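Side-chain contacts in arginyl-trna synthetase (Thermus thermophilus, PDB 1IQ0), which probably catalyses the ATP-dependent joining of L-arginine to tRNA(Arg), with release of AMP and diphosphate: residues L253-L256 against E257-P260; V275-A278 against S279-I282; K304-A307 against F308-K312. All coordinates share one frame; numbering follows the deposited sequence.

In the fold
All three contacts are local and lie in series along the chain, within the class I catalytic domain; none nests in or crosses another. Contact 1 is the turn that takes helix 248-256 toward strand 262-263. Contact 2 follows where strand 274-277, the middle of a small antiparallel sheet, leaves for the loop before strand 289-291. Contact 3 covers most of helix 301-312, up to its C-terminal end. Their side chains meet in one apolar layer: Leu256 CD1 of contact 1 lies 3.5 Å from Met276 CE of contact 2, and the same Met276 CE lies 3.7 Å from Ile306 CD1 of contact 3. The small sheet and the two helices are thereby packed together.

Contact 1 of 3, residues L253-L256 against E257-P260; sequences LALL and EQSP
Helix 248-256 runs out into a type I beta turn from Leu256 to Ser259, and the backbone bonds shorten their span on the way. Glu257 N still reaches back four residues to Leu253 O at 3.0 Å. Gln258 N instead takes Leu255 O, three residues back, at a longer 3.3 Å. Ser259 N closes the turn on Leu256 O at 2.9 Å, while its OG bonds to the backbone N of His261 just beyond. Glu257 folds back beside the helix: CG sits next to its own backbone N (chi1 -62°), which brings Glu257 CG within 3.1 Å of Leu253 O, and the carboxylate OE1 forms a salt bridge with Arg264. An alanine here would remove the carboxylate and is likely to leave Arg264 without this anionic partner. Leu256 points off at roughly a right angle to Glu257 and is buried against Ile306 of helix 301-312. At the outer side of the turn the Gln258 side chain slants across that of Leu255, bringing NE2 of Gln258 to 3.9 Å from CD1 of Leu255.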
# COMPACT_ATOMS: atom_id res chain seq x y z
N LEU A 253 8.68 -23.09 18.87
CA LEU A 253 9.73 -23.29 19.85
C LEU A 253 10.40 -24.66 19.67
O LEU A 253 11.63 -24.76 19.69
CB LEU A 253 9.15 -23.16 21.26
CG LEU A 253 9.44 -21.90 22.10
CD1 LEU A 253 9.80 -20.74 21.22
CD2 LEU A 253 8.23 -21.59 22.96
N ALA A 254 9.60 -25.70 19.48
CA ALA A 254 10.14 -27.04 19.30
C ALA A 254 10.95 -27.13 18.01
O ALA A 254 11.98 -27.79 17.97
CB ALA A 254 9.00 -28.07 19.27
N LEU A 255 10.49 -26.46 16.96
CA LEU A 255 11.21 -26.49 15.70
C LEU A 255 12.55 -25.74 15.84
O LEU A 255 13.58 -26.22 15.37
CB LEU A 255 10.35 -25.87 14.59
CG LEU A 255 10.96 -25.75 13.19
CD1 LEU A 255 11.42 -27.12 12.70
CD2 LEU A 255 9.92 -25.16 12.25
N LEU A 256 12.53 -24.60 16.51
CA LEU A 256 13.75 -23.81 16.70
C LEU A 256 14.80 -24.49 17.59
O LEU A 256 16.01 -24.40 17.31
CB LEU A 256 13.40 -22.44 17.28
CG LEU A 256 12.68 -21.51 16.30
CD1 LEU A 256 12.17 -20.26 17.01
CD2 LEU A 256 13.65 -21.16 15.19
N GLU A 257 14.37 -25.17 18.65
CA GLU A 257 15.31 -25.84 19.54
C GLU A 257 16.09 -26.96 18.85
O GLU A 257 17.02 -27.51 19.42
CB GLU A 257 14.59 -26.39 20.78
CG GLU A 257 13.94 -25.32 21.63
CD GLU A 257 13.39 -25.86 22.94
OE1 GLU A 257 14.20 -26.24 23.82
OE2 GLU A 257 12.14 -25.90 23.09
N GLN A 258 15.69 -27.29 17.63
CA GLN A 258 16.38 -28.32 16.86
C GLN A 258 17.69 -27.75 16.33
O GLN A 258 18.61 -28.48 15.98
CB GLN A 258 15.54 -28.78 15.67
CG GLN A 258 14.44 -29.76 16.00
CD GLN A 258 13.54 -30.03 14.81
OE1 GLN A 258 14.01 -30.21 13.68
NE2 GLN A 258 12.24 -30.08 15.06
N SER A 259 17.75 -26.42 16.28
CA SER A 259 18.94 -25.73 15.79
C SER A 259 20.03 -25.65 16.84
O SER A 259 19.77 -25.42 18.02
CB SER A 259 18.58 -24.30 15.36
OG SER A 259 19.75 -23.56 15.07
N PRO A 260 21.29 -25.84 16.42
CA PRO A 260 22.41 -25.78 17.36
C PRO A 260 22.60 -24.35 17.88
O PRO A 260 23.23 -24.14 18.91
CB PRO A 260 23.59 -26.27 16.52
CG PRO A 260 23.22 -25.80 15.14
CD PRO A 260 21.76 -26.17 15.06

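Contact 2 of 3, residues V275-A278 against S279-I282; sequences VMDA and SPVI
Asp277 OD2 is gripped twice by Ser279, through its backbone N at 3.0 Å and its hydroxyl OG at 2.8 Å. Both donors reach the oxygen from the same face of the carboxylate. OG arrives on the syn side, 26° out of the carboxylate plane, whereas N stands higher above it, 49° out. The Ser279 hydroxyl can join its own N-H because it is rotated between the backbone N and the carbonyl carbon (chi1 67°), which places both donors before one acceptor. The carboxylate is thus fixed against the start of the loop. Next in the chain, Pro280 has no N-H to offer, and its ring instead meets the preceding backbone, with CD 3.2 Å from Asp277 O.

A second oxygen with two donors follows. Ala278 O accepts Ile282 N at 2.8 Å, nearly along the C=O axis, and Val281 N at 3.2 Å. Val281 also turns a methyl to this oxygen, its CG2 lying 3.2 Å away. The Ile282 side chain, which is poorly ordered, adds a loose apolar touch, CD1 being 4.4 Å from Ala278 CB. Ala278 itself is buried, its methyl packed on Ala366 of helix 361-370; Val281 also touches Ala366, and Ile282 touches Ala362 of the same helix. Backbone bonds of Asp277 with His261 and of Ala278 with Pro288 hold the chain where it leaves the strand. The bond from Ser279 N to the Asp277 side chain defines an Asx turn, and the two bonds on Ala278 O add a single helix-like turn: together they lead the chain out of the central strand of the three-stranded antiparallel sheet into the loop before strand 289-291.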
# COMPACT_ATOMS: atom_id res chain seq x y z
N VAL A 275 17.52 -18.97 24.21
CA VAL A 275 17.95 -17.92 23.32
C VAL A 275 18.29 -18.41 21.92
O VAL A 275 18.61 -19.59 21.72
CB VAL A 275 19.17 -17.18 23.91
CG1 VAL A 275 20.33 -18.15 24.06
CG2 VAL A 275 19.56 -16.02 23.04
N MET A 276 18.19 -17.50 20.96
CA MET A 276 18.50 -17.79 19.56
C MET A 276 19.72 -16.97 19.17
O MET A 276 19.70 -15.74 19.26
CB MET A 276 17.33 -17.41 18.66
CG MET A 276 17.54 -17.74 17.19
SD MET A 276 16.28 -17.06 16.10
CE MET A 276 14.90 -18.11 16.50
N ASP A 277 20.79 -17.64 18.74
CA ASP A 277 22.00 -16.95 18.32
C ASP A 277 21.87 -16.63 16.84
O ASP A 277 21.98 -17.51 15.99
CB ASP A 277 23.23 -17.84 18.56
CG ASP A 277 24.53 -17.19 18.11
OD1 ASP A 277 25.56 -17.89 18.08
OD2 ASP A 277 24.53 -15.98 17.78
N ALA A 278 21.62 -15.36 16.53
CA ALA A 278 21.45 -14.92 15.15
C ALA A 278 22.76 -14.56 14.43
O ALA A 278 22.73 -14.21 13.25
CB ALA A 278 20.50 -13.72 15.11
N SER A 279 23.89 -14.65 15.12
CA SER A 279 25.17 -14.28 14.50
C SER A 279 25.56 -15.08 13.25
O SER A 279 26.14 -14.52 12.32
CB SER A 279 26.31 -14.34 15.53
OG SER A 279 26.57 -15.67 15.96
N PRO A 280 25.24 -16.38 13.21
CA PRO A 280 25.61 -17.16 12.02
C PRO A 280 24.87 -16.79 10.73
O PRO A 280 25.23 -17.26 9.65
CB PRO A 280 25.34 -18.60 12.46
CG PRO A 280 24.23 -18.45 13.44
CD PRO A 280 24.65 -17.24 14.24
N VAL A 281 23.84 -15.96 10.84
CA VAL A 281 23.08 -15.55 9.66
C VAL A 281 23.06 -14.04 9.53
O VAL A 281 22.82 -13.51 8.45
CB VAL A 281 21.61 -16.06 9.71
CG1 VAL A 281 21.59 -17.58 9.72
CG2 VAL A 281 20.91 -15.51 10.93
N ILE A 282 23.31 -13.35 10.64
CA ILE A 282 23.33 -11.89 10.65
C ILE A 282 24.65 -11.39 11.24
O ILE A 282 24.82 -11.33 12.46
CB ILE A 282 22.15 -11.33 11.49
CG1 ILE A 282 20.83 -11.69 10.82
CG2 ILE A 282 22.29 -9.82 11.64
CD1 ILE A 282 19.61 -11.20 11.56

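Contact 3 of 3, residues K304-A307 against F308-K312; sequences KDIA and FQFWK
Four successive helical bonds run from the N-H groups of residues 308-311 back to the carbonyls of residues 304-307, each spanning four residues; that from Phe310 N to Ile306 O measures 2.9 Å. The side chains of this same pair, Ile306 and Phe310, lie side by side and point the same way. Ile306 CG2 sits over one face of the Phe310 ring in a CH-pi contact, 3.8 Å from the centroid and 16° off the ring normal, and displaced toward the rim, with CZ as the nearest ring atom at 3.7 Å. Phe310 CG stands beside its own backbone N (chi1 -82°), which lays the ring back along the helix toward Ile306 and leaves CG 3.4 Å from Ile306 O. Leu255 of helix 248-256 and Leu363, Ala367 and Leu368 of helix 361-370 continue the apolar packing round the pair.

Phe308 and Lys312 make the corresponding step on another side of the helix, with the methylene CE of Lys312 above one face of the Phe308 ring. The Lys312 ammonium goes on to a salt bridge with Glu108, Lys304 pairs with Glu240, and Gln309, bent at its second torsion (chi2 68°), sends NE2 to Thr349 OG1. The side chains of Ile306 and Phe310 thus meet each other and the two flanking helices through apolar and CH-pi packing, while Lys304 and Lys312 have carboxylates and Gln309 a hydroxyl as partners.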
# COMPACT_ATOMS: atom_id res chain seq x y z
N LYS A 304 6.75 -15.23 19.73
CA LYS A 304 5.40 -15.24 19.18
C LYS A 304 5.36 -14.70 17.75
O LYS A 304 4.58 -15.19 16.93
CB LYS A 304 4.44 -14.44 20.08
CG LYS A 304 4.23 -15.08 21.46
CD LYS A 304 3.00 -14.54 22.18
CE LYS A 304 1.71 -14.83 21.41
NZ LYS A 304 1.49 -16.29 21.12
N ASP A 305 6.18 -13.69 17.45
CA ASP A 305 6.21 -13.14 16.09
C ASP A 305 6.75 -14.21 15.14
O ASP A 305 6.27 -14.36 14.02
CB ASP A 305 7.10 -11.89 16.00
CG ASP A 305 6.47 -10.68 16.68
OD1 ASP A 305 5.22 -10.63 16.77
OD2 ASP A 305 7.21 -9.77 17.11
N ILE A 306 7.76 -14.95 15.60
CA ILE A 306 8.34 -16.01 14.79
C ILE A 306 7.30 -17.11 14.49
O ILE A 306 7.15 -17.53 13.35
CB ILE A 306 9.57 -16.64 15.49
CG1 ILE A 306 10.71 -15.62 15.52
CG2 ILE A 306 10.02 -17.90 14.74
CD1 ILE A 306 11.86 -16.03 16.43
N ALA A 307 6.58 -17.54 15.53
CA ALA A 307 5.56 -18.58 15.38
C ALA A 307 4.54 -18.20 14.30
O ALA A 307 4.26 -18.99 13.40
CB ALA A 307 4.83 -18.79 16.72
N PHE A 308 4.00 -16.99 14.41
CA PHE A 308 3.01 -16.47 13.48
C PHE A 308 3.59 -16.38 12.06
O PHE A 308 2.93 -16.74 11.09
CB PHE A 308 2.53 -15.10 13.97
CG PHE A 308 1.30 -14.58 13.26
CD1 PHE A 308 0.31 -15.45 12.81
CD2 PHE A 308 1.11 -13.21 13.09
CE1 PHE A 308 -0.86 -14.96 12.22
CE2 PHE A 308 -0.05 -12.71 12.50
CZ PHE A 308 -1.04 -13.59 12.07
N GLN A 309 4.82 -15.90 11.94
CA GLN A 309 5.48 -15.80 10.64
C GLN A 309 5.58 -17.19 10.02
O GLN A 309 5.39 -17.36 8.82
CB GLN A 309 6.88 -15.22 10.79
CG GLN A 309 7.65 -15.04 9.48
CD GLN A 309 7.04 -13.95 8.60
OE1 GLN A 309 6.60 -12.92 9.09
NE2 GLN A 309 7.05 -14.19 7.29
N PHE A 310 5.91 -18.19 10.84
CA PHE A 310 6.03 -19.56 10.37
C PHE A 310 4.72 -20.08 9.78
O PHE A 310 4.72 -20.76 8.75
CB PHE A 310 6.49 -20.48 11.51
CG PHE A 310 7.98 -20.47 11.75
CD1 PHE A 310 8.56 -21.37 12.65
CD2 PHE A 310 8.82 -19.58 11.08
CE1 PHE A 310 9.93 -21.39 12.87
CE2 PHE A 310 10.20 -19.59 11.30
CZ PHE A 310 10.76 -20.50 12.20
N TRP A 311 3.61 -19.74 10.42
CA TRP A 311 2.30 -20.17 9.94
C TRP A 311 1.98 -19.48 8.62
O TRP A 311 1.48 -20.10 7.69
CB TRP A 311 1.21 -19.83 10.96
CG TRP A 311 -0.18 -20.04 10.42
CD1 TRP A 311 -0.86 -21.22 10.32
CD2 TRP A 311 -1.04 -19.04 9.84
NE1 TRP A 311 -2.09 -21.02 9.72
CE2 TRP A 311 -2.22 -19.69 9.41
CE3 TRP A 311 -0.91 -17.66 9.65
CZ2 TRP A 311 -3.26 -19.00 8.79
CZ3 TRP A 311 -1.96 -16.97 9.03
CH2 TRP A 311 -3.12 -17.65 8.61
N LYS A 312 2.26 -18.18 8.55
CA LYS A 312 2.00 -17.41 7.33
C LYS A 312 2.66 -18.03 6.11
O LYS A 312 2.08 -18.04 5.02
CB LYS A 312 2.50 -15.97 7.49
CG LYS A 312 1.70 -15.10 8.45
CD LYS A 312 2.24 -13.67 8.44
CE LYS A 312 1.38 -12.72 9.27
NZ LYS A 312 2.00 -11.35 9.28